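Local atomic coordinates of dihydrolipoyl dehydrogenase (Elizabethkingia anophelis NUHP1, PDB entry 6UZI), a protein that probably catalyses the NAD-dependent reoxidation of protein-bound dihydrolipoyl groups to lipoyl groups, using a bound FAD and a redox-active disulfide. Residues A329-E334 against V350-I355; A27-Q32 against F338-L343; E364-G369 against D428-A433; D414-V419 against V435-R440. All blocks are in the same frame, centred on the assembly; numbering follows the deposited sequence.

Contact 1. Residues A329-E334 against V350-I355; sequences AHKAEE and VNYNLI. With ZN (zinc ion), chain L; FAD (flavin-adenine dinucleotide), chain E.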
# COMPACT_ATOMS: atom_id res chain seq x y z
N ALA A 329 -15.23 -7.04 8.82
CA ALA A 329 -14.67 -6.95 10.16
C ALA A 329 -14.57 -5.50 10.62
O ALA A 329 -14.91 -5.18 11.77
CB ALA A 329 -13.30 -7.64 10.22
N HIS A 330 -14.08 -4.61 9.76
CA HIS A 330 -14.01 -3.21 10.16
C HIS A 330 -15.38 -2.56 10.25
O HIS A 330 -15.54 -1.57 10.97
CB HIS A 330 -13.11 -2.42 9.21
CG HIS A 330 -13.43 -2.60 7.76
ND1 HIS A 330 -13.22 -3.79 7.10
CD2 HIS A 330 -13.92 -1.74 6.84
CE1 HIS A 330 -13.58 -3.65 5.83
NE2 HIS A 330 -14.01 -2.42 5.65
N LYS A 331 -16.39 -3.12 9.57
CA LYS A 331 -17.76 -2.64 9.77
C LYS A 331 -18.26 -2.98 11.17
O LYS A 331 -18.98 -2.19 11.79
CB LYS A 331 -18.67 -3.23 8.70
CG LYS A 331 -20.14 -2.83 8.79
CD LYS A 331 -20.95 -3.90 9.52
CE LYS A 331 -22.44 -3.72 9.31
NZ LYS A 331 -23.21 -4.72 10.11
N ALA A 332 -17.90 -4.16 11.67
CA ALA A 332 -18.26 -4.52 13.04
C ALA A 332 -17.51 -3.66 14.05
O ALA A 332 -18.09 -3.23 15.06
CB ALA A 332 -17.95 -6.00 13.28
N GLU A 333 -16.23 -3.40 13.79
CA GLU A 333 -15.44 -2.54 14.66
C GLU A 333 -16.06 -1.15 14.78
O GLU A 333 -16.20 -0.61 15.89
CB GLU A 333 -14.01 -2.45 14.13
CG GLU A 333 -13.15 -3.62 14.51
CD GLU A 333 -11.80 -3.61 13.81
OE1 GLU A 333 -11.66 -2.90 12.79
OE2 GLU A 333 -10.87 -4.28 14.30
N GLU A 334 -16.44 -0.55 13.65
CA GLU A 334 -17.01 0.79 13.70
C GLU A 334 -18.34 0.80 14.44
O GLU A 334 -18.62 1.72 15.23
CB GLU A 334 -17.18 1.35 12.29
CG GLU A 334 -17.59 2.83 12.26
CD GLU A 334 -17.51 3.42 10.86
OE1 GLU A 334 -17.12 2.68 9.92
OE2 GLU A 334 -17.80 4.63 10.70
N VAL A 350 -22.15 6.72 11.43
CA VAL A 350 -21.52 5.77 10.53
C VAL A 350 -21.99 6.07 9.11
O VAL A 350 -23.20 6.09 8.85
CB VAL A 350 -21.84 4.31 10.89
CG1 VAL A 350 -21.26 3.38 9.83
CG2 VAL A 350 -21.30 3.96 12.26
N ASN A 351 -21.05 6.32 8.21
CA ASN A 351 -21.34 6.48 6.79
C ASN A 351 -21.07 5.14 6.12
O ASN A 351 -19.93 4.80 5.80
CB ASN A 351 -20.50 7.60 6.18
CG ASN A 351 -20.94 7.94 4.77
OD1 ASN A 351 -21.62 7.16 4.10
ND2 ASN A 351 -20.56 9.13 4.31
N TYR A 352 -22.14 4.36 5.92
CA TYR A 352 -21.99 3.01 5.37
C TYR A 352 -21.57 3.03 3.90
O TYR A 352 -20.98 2.06 3.42
CB TYR A 352 -23.30 2.24 5.56
CG TYR A 352 -23.55 1.83 7.00
CD1 TYR A 352 -23.02 0.64 7.51
CD2 TYR A 352 -24.28 2.64 7.87
CE1 TYR A 352 -23.24 0.26 8.83
CE2 TYR A 352 -24.50 2.27 9.19
CZ TYR A 352 -23.98 1.08 9.66
OH TYR A 352 -24.19 0.73 10.98
N ASN A 353 -21.81 4.14 3.19
CA ASN A 353 -21.35 4.24 1.82
C ASN A 353 -19.83 4.33 1.73
O ASN A 353 -19.26 4.04 0.67
CB ASN A 353 -21.99 5.45 1.13
CG ASN A 353 -21.85 5.41 -0.38
OD1 ASN A 353 -22.06 4.37 -1.00
ND2 ASN A 353 -21.49 6.54 -0.98
N LEU A 354 -19.16 4.70 2.83
CA LEU A 354 -17.72 4.90 2.84
C LEU A 354 -16.98 3.81 3.61
O LEU A 354 -15.86 4.04 4.08
CB LEU A 354 -17.37 6.27 3.42
CG LEU A 354 -17.94 7.44 2.63
CD1 LEU A 354 -17.38 8.75 3.14
CD2 LEU A 354 -17.65 7.27 1.14
N ILE A 355 -17.59 2.64 3.73
CA ILE A 355 -16.93 1.47 4.31
C ILE A 355 -16.34 0.66 3.15
O ILE A 355 -17.10 0.15 2.32
CB ILE A 355 -17.91 0.61 5.12
CG1 ILE A 355 -18.45 1.41 6.29
CG2 ILE A 355 -17.24 -0.67 5.60
CD1 ILE A 355 -19.51 0.70 7.08
ZN ZN L . -9.19 -3.83 12.91
PA FAD E . -17.63 -12.83 14.86
O1A FAD E . -16.23 -12.55 14.47
O2A FAD E . -18.29 -13.67 13.76
O5B FAD E . -17.62 -13.74 16.17
C5B FAD E . -18.56 -13.43 17.21
C4B FAD E . -18.23 -14.28 18.41
O4B FAD E . -19.41 -14.48 19.20
C3B FAD E . -17.66 -15.68 18.11
O3B FAD E . -16.34 -15.76 18.62
C2B FAD E . -18.59 -16.63 18.89
O2B FAD E . -17.87 -17.69 19.52
C1B FAD E . -19.24 -15.70 19.90
N9A FAD E . -20.55 -16.11 20.37
C8A FAD E . -21.66 -16.38 19.60
N7A FAD E . -22.73 -16.67 20.29
C5A FAD E . -22.31 -16.60 21.61
C6A FAD E . -22.97 -16.80 22.83
N6A FAD E . -24.27 -17.08 22.94
N1A FAD E . -22.25 -16.66 23.97
C2A FAD E . -20.95 -16.35 23.87
N3A FAD E . -20.22 -16.13 22.77
C4A FAD E . -20.96 -16.27 21.67
N1 FAD E . -13.79 -9.85 6.93
C2 FAD E . -13.01 -8.80 6.56
O2 FAD E . -13.32 -7.65 6.84
N3 FAD E . -11.82 -9.04 5.88
C4 FAD E . -11.32 -10.27 5.52
O4 FAD E . -10.25 -10.36 4.93
C4X FAD E . -12.15 -11.38 5.92
N5 FAD E . -11.74 -12.58 5.65
C5X FAD E . -12.52 -13.64 6.10
C6 FAD E . -12.07 -14.94 5.87
C7 FAD E . -12.78 -16.04 6.35
C7M FAD E . -12.25 -17.42 6.10
C8 FAD E . -13.97 -15.83 7.07
C8M FAD E . -14.73 -16.99 7.66
C9 FAD E . -14.44 -14.54 7.28
C9A FAD E . -13.72 -13.44 6.80
N10 FAD E . -14.14 -12.12 7.05
C10 FAD E . -13.37 -11.07 6.63
C1' FAD E . -15.37 -11.85 7.80
C2' FAD E . -15.11 -11.53 9.26
O2' FAD E . -14.67 -12.70 9.96
C3' FAD E . -16.34 -10.94 9.94
O3' FAD E . -16.92 -9.96 9.09
C4' FAD E . -16.02 -10.30 11.29
O4' FAD E . -15.33 -11.27 12.08
C5' FAD E . -17.25 -9.78 12.01
O5' FAD E . -17.16 -10.31 13.34
P FAD E . -18.19 -9.96 14.56
O1P FAD E . -17.61 -9.20 15.69
O2P FAD E . -19.50 -9.37 14.10
O3P FAD E . -18.48 -11.48 14.99
O HOH W 1 -18.06 4.93 8.08
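The imidazole of His330 and the CG2 methyl of Ile355 slide past one another in opposite directions, the methyl lying obliquely to the ring at 3.7 Å from NE2. The same ring has O2 of the FAD isoalloxazine at another part of its rim, near the ring plane. His330 thus stands between flavin and loop, and NE2 is hydrogen-bonded to the carbonyl of Pro356, just beyond the loop segment. Tyr352 offers a face and an edge: Val350 CG1, from its own segment, lies 3.4 Å above the centre of the ring, while Lys331 CE comes to the rim at CE1, 4.1 Å away. Lys331 suits this place because its methylene chain passes obliquely by the edge of the phenol, with CG touching Ile355 CD1, before NZ reaches its salt bridge with Glu335, whose carboxylate also receives Tyr352 OH. Glu334, extended with CG anti to the backbone N (chi1 -172°), meets Val350 tip to tip, OE2 to CG1 at 3.8 Å. Glu334 OE2 also reaches the loop through a water, 2.6 Å from it, that bonds to Asn351 O. Away from the loop, Ala329 N gives O2 of FAD a nearly straight hydrogen bond of 2.8 Å; Glu333 binds zinc through both oxygens, OE2 at 2.2 Å and OE1 more loosely at 2.6 Å, together with His453 and Glu458 of the second subunit. Glu333 also packs on helix 21-32, and Leu354 on helix 426-438; the contact therefore ties the start of helix 329-343 to the loop that leads into strand 357-359 of the dimerisation domain.

Contact 2. Residues A27-Q32 against F338-L343; sequences AIRCAQ and FVAETL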
# COMPACT_ATOMS: atom_id res chain seq x y z
N ALA A 27 -16.06 -3.45 23.54
CA ALA A 27 -15.74 -3.53 24.96
C ALA A 27 -14.66 -2.53 25.35
O ALA A 27 -14.80 -1.82 26.35
CB ALA A 27 -15.32 -4.95 25.34
N ILE A 28 -13.60 -2.43 24.54
CA ILE A 28 -12.53 -1.48 24.85
C ILE A 28 -13.07 -0.06 24.85
O ILE A 28 -12.76 0.74 25.74
CB ILE A 28 -11.37 -1.64 23.84
CG1 ILE A 28 -10.70 -3.00 24.01
CG2 ILE A 28 -10.37 -0.52 24.01
CD1 ILE A 28 -9.65 -3.28 22.98
N ARG A 29 -13.90 0.27 23.87
CA ARG A 29 -14.46 1.61 23.81
C ARG A 29 -15.40 1.87 24.99
O ARG A 29 -15.45 3.00 25.50
CB ARG A 29 -15.16 1.82 22.47
CG ARG A 29 -15.51 3.27 22.17
CD ARG A 29 -14.28 4.03 21.76
NE ARG A 29 -14.57 5.45 21.63
CZ ARG A 29 -14.19 6.37 22.50
NH1 ARG A 29 -13.50 6.02 23.57
NH2 ARG A 29 -14.51 7.64 22.30
N CYS A 30 -16.13 0.85 25.44
CA CYS A 30 -16.96 1.01 26.63
C CYS A 30 -16.10 1.21 27.87
O CYS A 30 -16.43 2.03 28.74
CB CYS A 30 -17.88 -0.20 26.82
SG CYS A 30 -19.33 -0.19 25.75
N ALA A 31 -15.00 0.47 27.97
CA ALA A 31 -14.08 0.67 29.09
C ALA A 31 -13.43 2.05 29.03
O ALA A 31 -13.22 2.69 30.07
CB ALA A 31 -13.03 -0.44 29.10
N GLN A 32 -13.09 2.53 27.82
CA GLN A 32 -12.47 3.85 27.72
C GLN A 32 -13.43 4.95 28.14
O GLN A 32 -12.99 6.00 28.64
CB GLN A 32 -11.96 4.10 26.30
CG GLN A 32 -10.79 3.22 25.87
CD GLN A 32 -10.31 3.51 24.45
OE1 GLN A 32 -11.01 4.16 23.67
NE2 GLN A 32 -9.14 2.99 24.10
N PHE A 338 -19.49 2.83 17.69
CA PHE A 338 -20.70 3.63 17.61
C PHE A 338 -21.59 3.39 18.82
O PHE A 338 -22.07 4.35 19.45
CB PHE A 338 -21.45 3.31 16.31
CG PHE A 338 -22.73 4.07 16.13
CD1 PHE A 338 -22.75 5.26 15.42
CD2 PHE A 338 -23.93 3.60 16.67
CE1 PHE A 338 -23.94 5.97 15.25
CE2 PHE A 338 -25.11 4.31 16.51
CZ PHE A 338 -25.12 5.49 15.80
N VAL A 339 -21.84 2.13 19.16
CA VAL A 339 -22.73 1.84 20.28
C VAL A 339 -22.15 2.35 21.59
O VAL A 339 -22.84 2.99 22.39
CB VAL A 339 -23.06 0.34 20.35
CG1 VAL A 339 -23.78 0.02 21.64
CG2 VAL A 339 -23.95 -0.05 19.17
N ALA A 340 -20.85 2.13 21.81
CA ALA A 340 -20.22 2.57 23.05
C ALA A 340 -20.35 4.08 23.22
O ALA A 340 -20.71 4.56 24.30
CB ALA A 340 -18.74 2.16 23.07
N GLU A 341 -20.06 4.84 22.16
CA GLU A 341 -20.18 6.29 22.27
C GLU A 341 -21.63 6.72 22.41
O GLU A 341 -21.93 7.67 23.15
CB GLU A 341 -19.52 6.95 21.06
CG GLU A 341 -18.01 6.86 21.09
CD GLU A 341 -17.35 7.30 19.82
OE1 GLU A 341 -18.05 7.88 18.96
OE2 GLU A 341 -16.14 7.07 19.66
N THR A 342 -22.55 6.00 21.77
CA THR A 342 -23.97 6.27 21.96
C THR A 342 -24.39 6.02 23.41
O THR A 342 -25.13 6.82 24.00
CB THR A 342 -24.79 5.41 21.00
OG1 THR A 342 -24.70 5.94 19.67
CG2 THR A 342 -26.26 5.33 21.43
N LEU A 343 -23.91 4.92 24.00
CA LEU A 343 -24.22 4.63 25.40
C LEU A 343 -23.69 5.72 26.32
O LEU A 343 -24.21 5.91 27.42
CB LEU A 343 -23.63 3.28 25.80
CG LEU A 343 -24.34 2.05 25.25
CD1 LEU A 343 -23.55 0.80 25.59
CD2 LEU A 343 -25.71 2.01 25.86
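Cys30 and Ala340 mark the place where two nearly parallel helices come together, their CA atoms 5.1 Å apart. The short axes run 8.4 Å from each other and cross at -24°. Both helices belong to the Rossmann-type FAD domain: helix 21-32 follows strand 14-17 and a glycine-rich turn of the GxGxxG kind, and helix 329-343 comes after strand 316-318 of the same parallel sheet. Ala340 suits the near approach of the backbones because its lone methyl fits between the CG of Arg29, at 3.5 Å, and the sulfur of Cys30, at 3.6 Å. Beyond this small apolar seam, Arg29 bends at chi2 (75°) and crosses Glu341, whose chain is extended. NE and NH2 of Arg29 converge side-on upon Glu341 OE2, at 3.0 and 3.2 Å, a salt bridge at the guanidinium edge: NE meets the anti lone pair, and NH2 comes from above the carboxylate plane. The two flat groups stand almost perpendicular, 85° apart. The other oxygen of Glu341 makes a salt bridge with Arg448 of the second subunit, so one buried carboxylate serves both the helix pair and the dimer. At the C-terminal end of the seam, Leu343 CD1 lies 4.3 Å from Cys30 SG.

Contact 3. Residues E364-G369 against D428-A433; sequences EVAGVG and DMIAEA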
# COMPACT_ATOMS: atom_id res chain seq x y z
N GLU A 364 -4.70 -7.48 -5.39
CA GLU A 364 -5.77 -7.19 -4.44
C GLU A 364 -6.89 -6.41 -5.13
O GLU A 364 -6.68 -5.70 -6.11
CB GLU A 364 -5.23 -6.42 -3.25
CG GLU A 364 -4.42 -7.28 -2.28
CD GLU A 364 -3.50 -6.46 -1.38
OE1 GLU A 364 -3.46 -5.21 -1.52
OE2 GLU A 364 -2.81 -7.07 -0.53
N VAL A 365 -8.10 -6.55 -4.58
CA VAL A 365 -9.30 -5.89 -5.08
C VAL A 365 -9.90 -5.08 -3.94
O VAL A 365 -10.02 -5.58 -2.81
CB VAL A 365 -10.32 -6.91 -5.61
CG1 VAL A 365 -11.52 -6.20 -6.24
CG2 VAL A 365 -9.67 -7.86 -6.60
N ALA A 366 -10.28 -3.85 -4.22
CA ALA A 366 -10.87 -3.00 -3.20
C ALA A 366 -11.82 -2.02 -3.85
O ALA A 366 -11.57 -1.54 -4.95
CB ALA A 366 -9.79 -2.25 -2.42
N GLY A 367 -12.93 -1.75 -3.18
CA GLY A 367 -13.89 -0.78 -3.66
C GLY A 367 -14.49 0.00 -2.51
O GLY A 367 -14.62 -0.50 -1.40
N VAL A 368 -14.84 1.25 -2.81
CA VAL A 368 -15.56 2.10 -1.86
C VAL A 368 -16.49 2.99 -2.65
O VAL A 368 -16.21 3.35 -3.80
CB VAL A 368 -14.61 2.92 -0.95
CG1 VAL A 368 -13.87 3.98 -1.74
CG2 VAL A 368 -15.36 3.53 0.22
N GLY A 369 -17.63 3.32 -2.05
CA GLY A 369 -18.60 4.19 -2.67
C GLY A 369 -19.61 3.42 -3.51
O GLY A 369 -19.86 2.23 -3.32
N ASP A 428 -4.47 -1.52 0.56
CA ASP A 428 -4.06 -0.32 1.28
C ASP A 428 -4.18 0.95 0.46
O ASP A 428 -4.33 2.03 1.04
CB ASP A 428 -2.62 -0.47 1.80
CG ASP A 428 -2.48 -1.61 2.79
OD1 ASP A 428 -1.99 -2.69 2.40
OD2 ASP A 428 -2.87 -1.43 3.96
N MET A 429 -4.16 0.86 -0.87
CA MET A 429 -4.38 2.06 -1.67
C MET A 429 -5.80 2.59 -1.47
O MET A 429 -6.03 3.80 -1.61
CB MET A 429 -4.15 1.75 -3.15
CG MET A 429 -2.71 1.54 -3.53
SD MET A 429 -2.53 1.66 -5.31
CE MET A 429 -3.54 0.30 -5.88
N ILE A 430 -6.74 1.70 -1.16
CA ILE A 430 -8.14 2.09 -1.05
C ILE A 430 -8.35 3.14 0.03
O ILE A 430 -9.31 3.91 -0.04
CB ILE A 430 -9.00 0.83 -0.81
CG1 ILE A 430 -10.47 1.13 -1.07
CG2 ILE A 430 -8.82 0.30 0.61
CD1 ILE A 430 -10.74 1.56 -2.48
N ALA A 431 -7.45 3.21 1.01
CA ALA A 431 -7.60 4.17 2.10
C ALA A 431 -7.57 5.60 1.57
O ALA A 431 -8.28 6.47 2.09
CB ALA A 431 -6.54 3.94 3.17
N GLU A 432 -6.75 5.87 0.56
CA GLU A 432 -6.73 7.21 -0.04
C GLU A 432 -8.10 7.59 -0.57
O GLU A 432 -8.57 8.71 -0.36
CB GLU A 432 -5.68 7.27 -1.16
CG GLU A 432 -5.67 8.58 -1.93
CD GLU A 432 -4.71 8.57 -3.12
OE1 GLU A 432 -3.90 7.62 -3.24
OE2 GLU A 432 -4.76 9.50 -3.94
N ALA A 433 -8.78 6.65 -1.24
CA ALA A 433 -10.10 6.93 -1.78
C ALA A 433 -11.11 7.12 -0.66
O ALA A 433 -12.00 7.97 -0.76
CB ALA A 433 -10.54 5.82 -2.73
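Ile430 is the main bump of this contact, and Ala366 supplies the hollow that receives it. The small Ala366 leaves the strand surface low where the helix comes near, so the branched CB of Ile430 settles within 3.6 Å of Ala366 CB. From there the chain slants across the strand toward Gly367: with CG1 anti to the backbone N (chi1 -165°), CD1 passes beyond the alanine methyl and lies 4.0 Å from Gly367 N, against bare backbone. A second bump comes from the strand. Val368 holds CG1 in the crowded position between its N and carbonyl carbon (chi1 69°), and this branch enters the gap between two residues one helical turn apart, at 4.0 Å from Ile430 CD1 and 3.9 Å from Ala433 CB. Ile430 sits over the small Ala366; Val368 uses the room beside the small Ala433 while also touching the tip of Ile430. The strand and helix segments point nearly the same way, 16° apart with axes 8.1 Å from each other, as befits a helix laid along the antiparallel sheet of the dimerisation domain. The neighbouring strand 416-423 deepens the core, Met421 touching Ile430 and Val419 touching Ala433. At the start of both segments the chemistry changes: Glu364 OE1 and Asp428 OD1, like charges and buried, lie 4.9 Å apart without a bond. Glu364 OE1 accepts from the amide of Ala427, and both acids form salt bridges with Arg425 of the second subunit; its positive charge probably offsets theirs, so the subunit interface takes part in this polar end.

Contact 4. Residues D414-V419 against V435-R440; sequences DEILGV and VAMEFR
Glu415 and Arg440 meet because one chain is straight and the other folds back: Glu415 is extended to its carboxylate, whereas Arg440 turns at chi3 (73°) and brings its guanidinium across the acid. NE then donates to Glu415 OE2 at 2.8 Å, and NH2 adds a weak bond to Glu415 OE1 at 2.7 Å. The planes are 59° apart, so this two-point salt bridge is twisted, and each group's long aliphatic stem lets it form at the exposed margin. Met437 fills the inner part of the contact. Its chain bends at chi3 (50°), carrying CE to 3.3 Å from Leu417 O, while SD rests against the backbone of Gly418, 4.1 Å from its CA. Further back, Met437 CG rests on Ile416 CG2 at 4.0 Å, the two side chains crossing at about a right angle. Arg440 also ends the helix: with positive phi it is the C-prime residue of a Schellman motif, its amide bonded to Met437 O at 3.0 Å and Ala441 N to Ala436 O. Leu417 and Gly418 form a classic beta bulge opposite Leu408 of strand 404-410. Ile416 packs between that strand, through Ile407, and helix 443-447, through Ile446, while Leu354 covers Met437. On the helix, Ala436 packs against Val435 of the second subunit, which places this junction of strand 416-423 and helix 426-438 beside the dimer interface.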
# COMPACT_ATOMS: atom_id res chain seq x y z
N ASP A 414 -18.28 17.13 -10.48
CA ASP A 414 -16.99 16.43 -10.48
C ASP A 414 -16.71 15.71 -9.16
O ASP A 414 -15.60 15.18 -8.97
CB ASP A 414 -15.83 17.38 -10.82
CG ASP A 414 -14.59 16.64 -11.34
OD1 ASP A 414 -14.75 15.60 -12.01
OD2 ASP A 414 -13.46 17.12 -11.09
N GLU A 415 -17.68 15.65 -8.25
CA GLU A 415 -17.47 14.97 -6.99
C GLU A 415 -17.32 13.47 -7.22
O GLU A 415 -18.13 12.86 -7.93
CB GLU A 415 -18.62 15.24 -6.03
CG GLU A 415 -18.51 14.50 -4.71
CD GLU A 415 -19.65 14.82 -3.76
OE1 GLU A 415 -20.54 15.62 -4.12
OE2 GLU A 415 -19.64 14.29 -2.63
N ILE A 416 -16.30 12.89 -6.61
CA ILE A 416 -16.07 11.45 -6.71
C ILE A 416 -17.19 10.70 -6.01
O ILE A 416 -17.47 10.93 -4.82
CB ILE A 416 -14.71 11.09 -6.11
CG1 ILE A 416 -13.57 11.66 -6.97
CG2 ILE A 416 -14.59 9.59 -5.92
CD1 ILE A 416 -12.20 11.41 -6.41
N LEU A 417 -17.84 9.79 -6.74
CA LEU A 417 -18.93 9.00 -6.19
C LEU A 417 -18.55 7.56 -5.87
O LEU A 417 -19.24 6.92 -5.07
CB LEU A 417 -20.12 9.01 -7.16
CG LEU A 417 -20.68 10.39 -7.54
CD1 LEU A 417 -21.81 10.23 -8.53
CD2 LEU A 417 -21.18 11.13 -6.31
N GLY A 418 -17.47 7.04 -6.47
CA GLY A 418 -17.01 5.69 -6.20
C GLY A 418 -15.64 5.44 -6.80
O GLY A 418 -15.35 5.93 -7.89
N VAL A 419 -14.80 4.68 -6.10
CA VAL A 419 -13.44 4.35 -6.54
C VAL A 419 -13.28 2.85 -6.45
O VAL A 419 -13.53 2.26 -5.39
CB VAL A 419 -12.37 5.08 -5.70
CG1 VAL A 419 -10.97 4.77 -6.19
CG2 VAL A 419 -12.60 6.58 -5.73
N VAL A 435 -10.60 8.34 2.41
CA VAL A 435 -10.42 9.67 2.98
C VAL A 435 -10.86 10.73 1.98
O VAL A 435 -11.51 11.72 2.34
CB VAL A 435 -8.96 9.88 3.42
CG1 VAL A 435 -8.75 11.32 3.87
CG2 VAL A 435 -8.61 8.92 4.54
N ALA A 436 -10.55 10.52 0.70
CA ALA A 436 -10.95 11.46 -0.33
C ALA A 436 -12.47 11.64 -0.35
O ALA A 436 -12.97 12.77 -0.38
CB ALA A 436 -10.45 10.99 -1.69
N MET A 437 -13.21 10.53 -0.33
CA MET A 437 -14.67 10.63 -0.37
C MET A 437 -15.24 11.18 0.93
O MET A 437 -16.30 11.81 0.93
CB MET A 437 -15.29 9.27 -0.70
CG MET A 437 -14.88 8.74 -2.07
SD MET A 437 -15.90 7.40 -2.70
CE MET A 437 -17.53 8.11 -2.48
N GLU A 438 -14.56 10.94 2.06
CA GLU A 438 -15.03 11.51 3.31
C GLU A 438 -15.03 13.03 3.25
O GLU A 438 -15.94 13.69 3.77
CB GLU A 438 -14.16 11.01 4.47
CG GLU A 438 -14.73 11.31 5.84
CD GLU A 438 -15.93 10.45 6.18
OE1 GLU A 438 -15.81 9.20 6.11
OE2 GLU A 438 -17.00 11.02 6.51
N PHE A 439 -14.05 13.62 2.57
CA PHE A 439 -14.02 15.06 2.42
C PHE A 439 -14.67 15.52 1.12
O PHE A 439 -14.48 16.67 0.71
CB PHE A 439 -12.58 15.56 2.54
CG PHE A 439 -12.06 15.52 3.94
CD1 PHE A 439 -12.40 16.51 4.85
CD2 PHE A 439 -11.30 14.44 4.38
CE1 PHE A 439 -11.95 16.47 6.16
CE2 PHE A 439 -10.85 14.39 5.69
CZ PHE A 439 -11.17 15.41 6.58
N ARG A 440 -15.47 14.65 0.50
CA ARG A 440 -16.28 14.97 -0.68
C ARG A 440 -15.41 15.54 -1.80
O ARG A 440 -15.80 16.48 -2.49
CB ARG A 440 -17.43 15.90 -0.32
CG ARG A 440 -18.44 15.26 0.64
CD ARG A 440 -19.75 16.02 0.70
NE ARG A 440 -20.55 15.83 -0.51
CZ ARG A 440 -21.43 16.72 -0.95
NH1 ARG A 440 -21.62 17.85 -0.29
NH2 ARG A 440 -22.12 16.49 -2.06

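How the contacts relate
Contacts 1 and 2 share helix 329-343, whose N-terminal end serves flavin and zinc; they touch where Phe338 CD1 meets Val350 CG2 at 3.7 Å. Contacts 3 and 4 share helix 426-438 and two neighbouring strands, with Val368 O probably hydrogen-bonded to Val419 N at 3.0 Å. Contact 1 also touches this second pair, since Leu354 CD2 lies 3.6 Å from Met437 CB and Leu354 C lies 3.8 Å from Val368 CG2. The side chain of Ile430 in contact 3 is about 8 Å from that of His330. Contact 2 stays apart, its nearest atoms about 17 Å from contact 3, and its Arg29 side chain about 13 Å from FAD. All four touch the second subunit.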